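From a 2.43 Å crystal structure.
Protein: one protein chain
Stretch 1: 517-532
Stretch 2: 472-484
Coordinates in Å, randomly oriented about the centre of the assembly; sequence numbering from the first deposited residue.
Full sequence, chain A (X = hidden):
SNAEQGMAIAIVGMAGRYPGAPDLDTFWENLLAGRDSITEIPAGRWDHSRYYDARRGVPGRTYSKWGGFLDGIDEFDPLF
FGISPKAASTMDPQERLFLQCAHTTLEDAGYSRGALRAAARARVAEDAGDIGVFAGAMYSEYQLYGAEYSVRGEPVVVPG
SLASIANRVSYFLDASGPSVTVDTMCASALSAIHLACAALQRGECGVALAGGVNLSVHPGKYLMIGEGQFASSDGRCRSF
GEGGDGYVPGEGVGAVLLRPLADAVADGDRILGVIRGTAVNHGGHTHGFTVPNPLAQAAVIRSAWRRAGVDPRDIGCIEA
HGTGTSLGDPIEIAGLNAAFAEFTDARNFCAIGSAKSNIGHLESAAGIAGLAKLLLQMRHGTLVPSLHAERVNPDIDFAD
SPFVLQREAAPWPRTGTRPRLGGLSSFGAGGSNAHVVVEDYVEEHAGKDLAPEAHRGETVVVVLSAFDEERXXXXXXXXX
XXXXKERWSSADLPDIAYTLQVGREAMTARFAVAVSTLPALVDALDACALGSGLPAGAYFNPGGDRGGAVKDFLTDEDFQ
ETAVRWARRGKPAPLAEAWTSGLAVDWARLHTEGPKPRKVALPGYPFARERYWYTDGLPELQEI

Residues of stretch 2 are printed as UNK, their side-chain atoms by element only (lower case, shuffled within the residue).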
# COMPACT_ATOMS: atom_id res chain seq x y z
N THR A 517 -16.02 -28.12 -6.86
CA THR A 517 -15.11 -27.86 -7.97
C THR A 517 -15.09 -26.37 -8.33
O THR A 517 -16.10 -25.68 -8.18
CB THR A 517 -15.49 -28.66 -9.23
OG1 THR A 517 -16.65 -28.09 -9.83
CG2 THR A 517 -15.74 -30.12 -8.89
N LEU A 518 -13.95 -25.90 -8.80
CA LEU A 518 -13.79 -24.49 -9.17
C LEU A 518 -14.68 -24.05 -10.34
O LEU A 518 -15.25 -22.96 -10.29
CB LEU A 518 -12.33 -24.19 -9.50
CG LEU A 518 -12.01 -22.72 -9.74
CD1 LEU A 518 -12.30 -21.90 -8.49
CD2 LEU A 518 -10.58 -22.53 -10.19
N PRO A 519 -14.80 -24.87 -11.41
CA PRO A 519 -15.69 -24.42 -12.49
C PRO A 519 -17.15 -24.26 -12.05
O PRO A 519 -17.87 -23.46 -12.63
CB PRO A 519 -15.56 -25.53 -13.54
CG PRO A 519 -14.23 -26.12 -13.28
CD PRO A 519 -14.08 -26.09 -11.79
N ALA A 520 -17.56 -25.03 -11.05
CA ALA A 520 -18.91 -24.92 -10.51
C ALA A 520 -19.07 -23.62 -9.74
O ALA A 520 -20.11 -22.96 -9.82
CB ALA A 520 -19.23 -26.11 -9.62
N LEU A 521 -18.04 -23.25 -8.99
CA LEU A 521 -18.05 -22.01 -8.23
C LEU A 521 -18.11 -20.80 -9.16
O LEU A 521 -18.87 -19.86 -8.92
CB LEU A 521 -16.82 -21.91 -7.33
CG LEU A 521 -16.67 -20.61 -6.53
CD1 LEU A 521 -17.91 -20.32 -5.71
CD2 LEU A 521 -15.44 -20.66 -5.65
N VAL A 522 -17.33 -20.85 -10.24
CA VAL A 522 -17.33 -19.79 -11.24
C VAL A 522 -18.72 -19.63 -11.85
O VAL A 522 -19.19 -18.51 -12.05
CB VAL A 522 -16.30 -20.07 -12.36
CG1 VAL A 522 -16.40 -19.02 -13.46
CG2 VAL A 522 -14.90 -20.10 -11.78
N ASP A 523 -19.38 -20.74 -12.14
CA ASP A 523 -20.74 -20.72 -12.69
C ASP A 523 -21.72 -20.06 -11.74
O ASP A 523 -22.57 -19.27 -12.15
CB ASP A 523 -21.22 -22.13 -13.03
CG ASP A 523 -20.55 -22.70 -14.26
OD1 ASP A 523 -19.81 -21.95 -14.94
OD2 ASP A 523 -20.76 -23.90 -14.54
N ALA A 524 -21.61 -20.39 -10.45
CA ALA A 524 -22.49 -19.83 -9.44
C ALA A 524 -22.26 -18.33 -9.29
O ALA A 524 -23.22 -17.56 -9.19
CB ALA A 524 -22.30 -20.54 -8.11
N LEU A 525 -21.00 -17.93 -9.29
CA LEU A 525 -20.63 -16.52 -9.18
C LEU A 525 -21.12 -15.73 -10.38
O LEU A 525 -21.62 -14.61 -10.23
CB LEU A 525 -19.11 -16.37 -9.04
CG LEU A 525 -18.54 -16.89 -7.72
CD1 LEU A 525 -17.02 -16.90 -7.75
CD2 LEU A 525 -19.05 -16.05 -6.56
N ASP A 526 -20.99 -16.31 -11.56
CA ASP A 526 -21.45 -15.67 -12.79
C ASP A 526 -22.97 -15.48 -12.76
O ASP A 526 -23.48 -14.45 -13.18
CB ASP A 526 -21.04 -16.48 -14.01
CG ASP A 526 -21.16 -15.69 -15.30
OD1 ASP A 526 -20.90 -14.47 -15.28
OD2 ASP A 526 -21.52 -16.29 -16.34
N ALA A 527 -23.67 -16.49 -12.25
CA ALA A 527 -25.12 -16.45 -12.16
C ALA A 527 -25.57 -15.33 -11.22
O ALA A 527 -26.48 -14.57 -11.55
CB ALA A 527 -25.67 -17.78 -11.70
N CYS A 528 -24.93 -15.25 -10.06
CA CYS A 528 -25.23 -14.21 -9.10
C CYS A 528 -24.88 -12.82 -9.64
O CYS A 528 -25.62 -11.86 -9.42
CB CYS A 528 -24.48 -14.46 -7.79
SG CYS A 528 -24.66 -13.13 -6.58
N ALA A 529 -23.76 -12.73 -10.33
CA ALA A 529 -23.31 -11.46 -10.90
C ALA A 529 -24.28 -10.97 -11.98
O ALA A 529 -24.61 -9.79 -12.02
CB ALA A 529 -21.91 -11.60 -11.48
N LEU A 530 -24.72 -11.88 -12.84
CA LEU A 530 -25.62 -11.52 -13.94
C LEU A 530 -27.08 -11.53 -13.51
O LEU A 530 -27.97 -11.22 -14.31
CB LEU A 530 -25.42 -12.48 -15.12
CG LEU A 530 -24.06 -12.41 -15.82
CD1 LEU A 530 -23.99 -13.45 -16.93
CD2 LEU A 530 -23.82 -11.02 -16.37
N GLY A 531 -27.33 -11.88 -12.26
CA GLY A 531 -28.68 -11.92 -11.73
C GLY A 531 -29.54 -12.99 -12.35
O GLY A 531 -30.77 -12.88 -12.37
N SER A 532 -28.91 -14.04 -12.87
CA SER A 532 -29.65 -15.16 -13.46
C SER A 532 -29.92 -16.23 -12.41
O SER A 532 -29.60 -16.06 -11.23
CB SER A 532 -28.89 -15.75 -14.65
OG SER A 532 -27.71 -16.41 -14.23
N UNK A 472 -23.07 -6.40 -4.07
CA UNK A 472 -22.91 -7.84 -3.89
C UNK A 472 -22.68 -8.55 -5.22
O UNK A 472 -21.75 -9.34 -5.36
c UNK A 472 -24.12 -8.44 -3.18
c UNK A 472 -24.02 -9.95 -2.93
c UNK A 472 -25.25 -10.47 -2.20
c UNK A 472 -22.76 -10.29 -2.15
N UNK A 473 -23.53 -8.25 -6.20
CA UNK A 473 -23.40 -8.84 -7.52
C UNK A 473 -22.11 -8.38 -8.19
O UNK A 473 -21.53 -9.10 -9.00
c UNK A 473 -24.61 -8.48 -8.39
c UNK A 473 -27.04 -8.91 -8.85
n UNK A 473 -29.87 -10.90 -7.62
c UNK A 473 -28.69 -10.61 -8.16
n UNK A 473 -27.89 -11.58 -8.56
n UNK A 473 -28.32 -9.34 -8.28
c UNK A 473 -25.93 -8.95 -7.82
N UNK A 474 -21.66 -7.18 -7.83
CA UNK A 474 -20.38 -6.67 -8.29
C UNK A 474 -19.23 -7.51 -7.73
O UNK A 474 -18.31 -7.87 -8.47
o UNK A 474 -18.09 -3.31 -10.20
c UNK A 474 -18.94 -4.54 -8.35
c UNK A 474 -19.02 -4.03 -9.78
c UNK A 474 -20.22 -5.20 -7.87
o UNK A 474 -20.02 -4.34 -10.47
N UNK A 475 -19.29 -7.83 -6.44
CA UNK A 475 -18.28 -8.68 -5.80
C UNK A 475 -18.21 -10.05 -6.46
O UNK A 475 -17.13 -10.60 -6.65
c UNK A 475 -18.57 -8.84 -4.31
o UNK A 475 -18.45 -7.61 -3.62
N UNK A 476 -19.38 -10.60 -6.79
CA UNK A 476 -19.46 -11.92 -7.41
C UNK A 476 -18.76 -11.90 -8.76
O UNK A 476 -18.06 -12.85 -9.13
c UNK A 476 -20.91 -12.35 -7.56
N UNK A 477 -18.94 -10.81 -9.50
CA UNK A 477 -18.31 -10.66 -10.80
C UNK A 477 -16.80 -10.56 -10.70
O UNK A 477 -16.08 -11.19 -11.47
N UNK A 478 -16.32 -9.76 -9.75
CA UNK A 478 -14.88 -9.54 -9.61
C UNK A 478 -14.19 -10.79 -9.08
O UNK A 478 -13.04 -11.07 -9.44
c UNK A 478 -14.61 -8.34 -8.71
n UNK A 478 -12.93 -5.02 -5.75
c UNK A 478 -14.43 -5.81 -9.01
n UNK A 478 -14.22 -5.43 -7.61
n UNK A 478 -11.93 -5.68 -7.70
c UNK A 478 -15.30 -7.06 -9.16
c UNK A 478 -13.03 -5.38 -7.02
N UNK A 479 -14.88 -11.55 -8.24
CA UNK A 479 -14.34 -12.81 -7.73
C UNK A 479 -14.33 -13.86 -8.83
O UNK A 479 -13.41 -14.66 -8.94
c UNK A 479 -15.15 -13.30 -6.53
c UNK A 479 -15.61 -15.02 -4.77
c UNK A 479 -14.71 -14.63 -5.93
c UNK A 479 -13.26 -14.57 -5.48
N UNK A 480 -15.38 -13.84 -9.65
CA UNK A 480 -15.48 -14.74 -10.79
C UNK A 480 -14.33 -14.51 -11.76
O UNK A 480 -13.73 -15.45 -12.26
n UNK A 480 -17.54 -13.10 -13.93
c UNK A 480 -16.91 -15.21 -12.86
n UNK A 480 -17.92 -10.91 -14.53
c UNK A 480 -17.92 -14.49 -13.73
c UNK A 480 -18.36 -12.15 -14.37
c UNK A 480 -16.82 -14.55 -11.50
n UNK A 480 -19.63 -12.44 -14.64
N UNK A 481 -14.04 -13.24 -12.01
CA UNK A 481 -12.97 -12.87 -12.94
C UNK A 481 -11.61 -13.27 -12.39
O UNK A 481 -10.71 -13.65 -13.14
c UNK A 481 -14.26 -10.96 -13.99
c UNK A 481 -13.01 -11.37 -13.24
o UNK A 481 -14.58 -9.75 -13.98
o UNK A 481 -14.93 -11.84 -14.58
N UNK A 482 -11.46 -13.17 -11.07
CA UNK A 482 -10.21 -13.54 -10.43
C UNK A 482 -9.97 -15.05 -10.49
O UNK A 482 -8.86 -15.50 -10.76
c UNK A 482 -10.19 -13.07 -8.99
N UNK A 483 -11.02 -15.83 -10.25
CA UNK A 483 -10.88 -17.28 -10.17
C UNK A 483 -10.80 -17.94 -11.55
O UNK A 483 -10.72 -19.16 -11.65
c UNK A 483 -10.71 -17.73 -7.25
c UNK A 483 -12.06 -17.47 -7.90
c UNK A 483 -12.04 -17.88 -9.37
c UNK A 483 -13.17 -18.20 -7.14
N UNK A 484 -10.83 -17.13 -12.60
CA UNK A 484 -10.64 -17.63 -13.95
C UNK A 484 -9.16 -17.60 -14.35
O UNK A 484 -8.77 -18.18 -15.36
n UNK A 484 -17.30 -16.54 -16.73
c UNK A 484 -13.74 -16.30 -15.89
c UNK A 484 -11.47 -16.84 -14.95
n UNK A 484 -15.82 -14.82 -17.09
n UNK A 484 -15.12 -16.75 -16.05
c UNK A 484 -12.95 -17.19 -14.94
c UNK A 484 -16.08 -16.04 -16.62

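Position 472 has four side-chain carbons, forked at the second, and makes no contact with stretch 1. The fork makes it leucine, L472, a buried apolar residue.

Position 473 carries three carbons, a nitrogen, then a carbon bearing two more nitrogens, one of which meets C528 O. This is arginine, R473, long enough to reach the end of the partner helix, where NH1 donates a very short hydrogen bond (2.4 Å) to C528 O, and G531 CA lies over one guanidinium face, 3.3 Å from NH1.

At 474, three carbons end in two oxygens, clear of stretch 1: glutamate. E474 points away, its charge suited to a partly exposed site. One carbon and one oxygen at 475, also out of contact, give serine; S475 OG is hydrogen-bonded elsewhere in the structure.

Position 476 has a single carbon, CB, 3.6 Å from L525 O and 4.0 Å from C528 SG. It is alanine, and A476, pointing toward stretch 1, suits helices packed this closely. Position 477 has no side-chain atoms, hence glycine; G477 leaves A529 CB against its backbone N, at 3.7 Å.

Position 478 repeats the pattern of 473 but is out of reach of stretch 1: arginine, R478, polar and partly exposed. Position 479, four carbons forked at the second, packs against L525. It is leucine: L479 points toward the partner, its CG 3.7 Å from L525 CD1.

Position 480 has the same pattern, a knob among V522, L525, D526 and A529 with a terminal nitrogen at D526 OD1. In this arginine, R480, CB packs on L525 CB at 3.8 Å, while NH1 forms a salt bridge with D526 OD1 (2.5 Å).

Position 481 has two carbons, the second with two oxygens, not touching stretch 1: aspartate. The CA-to-CB bond of D481 points away, and its OD1 accepts from R480 NE at 3.0 Å, a salt bridge within the helix. The lone carbon of 482, out of reach, is alanine; A482 asks for no partner there.

Four carbons forked at the second, against L518 and L521, identify 483 as leucine. Buried L483 places CD1 3.7 Å from L521 CD2 and 4.0 Å from L518 CD1. Position 484 has the arginine pattern, a nitrogen near V522 CG1. In R484, NE approaches V522 CG1 at 3.7 Å, and NH2 stays 4.2 Å from D526 OD2, beyond a salt bridge.

The helices run roughly antiparallel, at 145°, their axes approaching to 7.5 Å. Leucines fill the apolar seam around L525. A529 and A476 meet CB to CB at 4.1 Å, and A529 CA comes 3.5 Å from R473 O in a CA-H...O contact. R480 ties to D526 and R473 to the carbonyl of C528.

Stretch 2, residues 472-484: LRESAGRLRDALR
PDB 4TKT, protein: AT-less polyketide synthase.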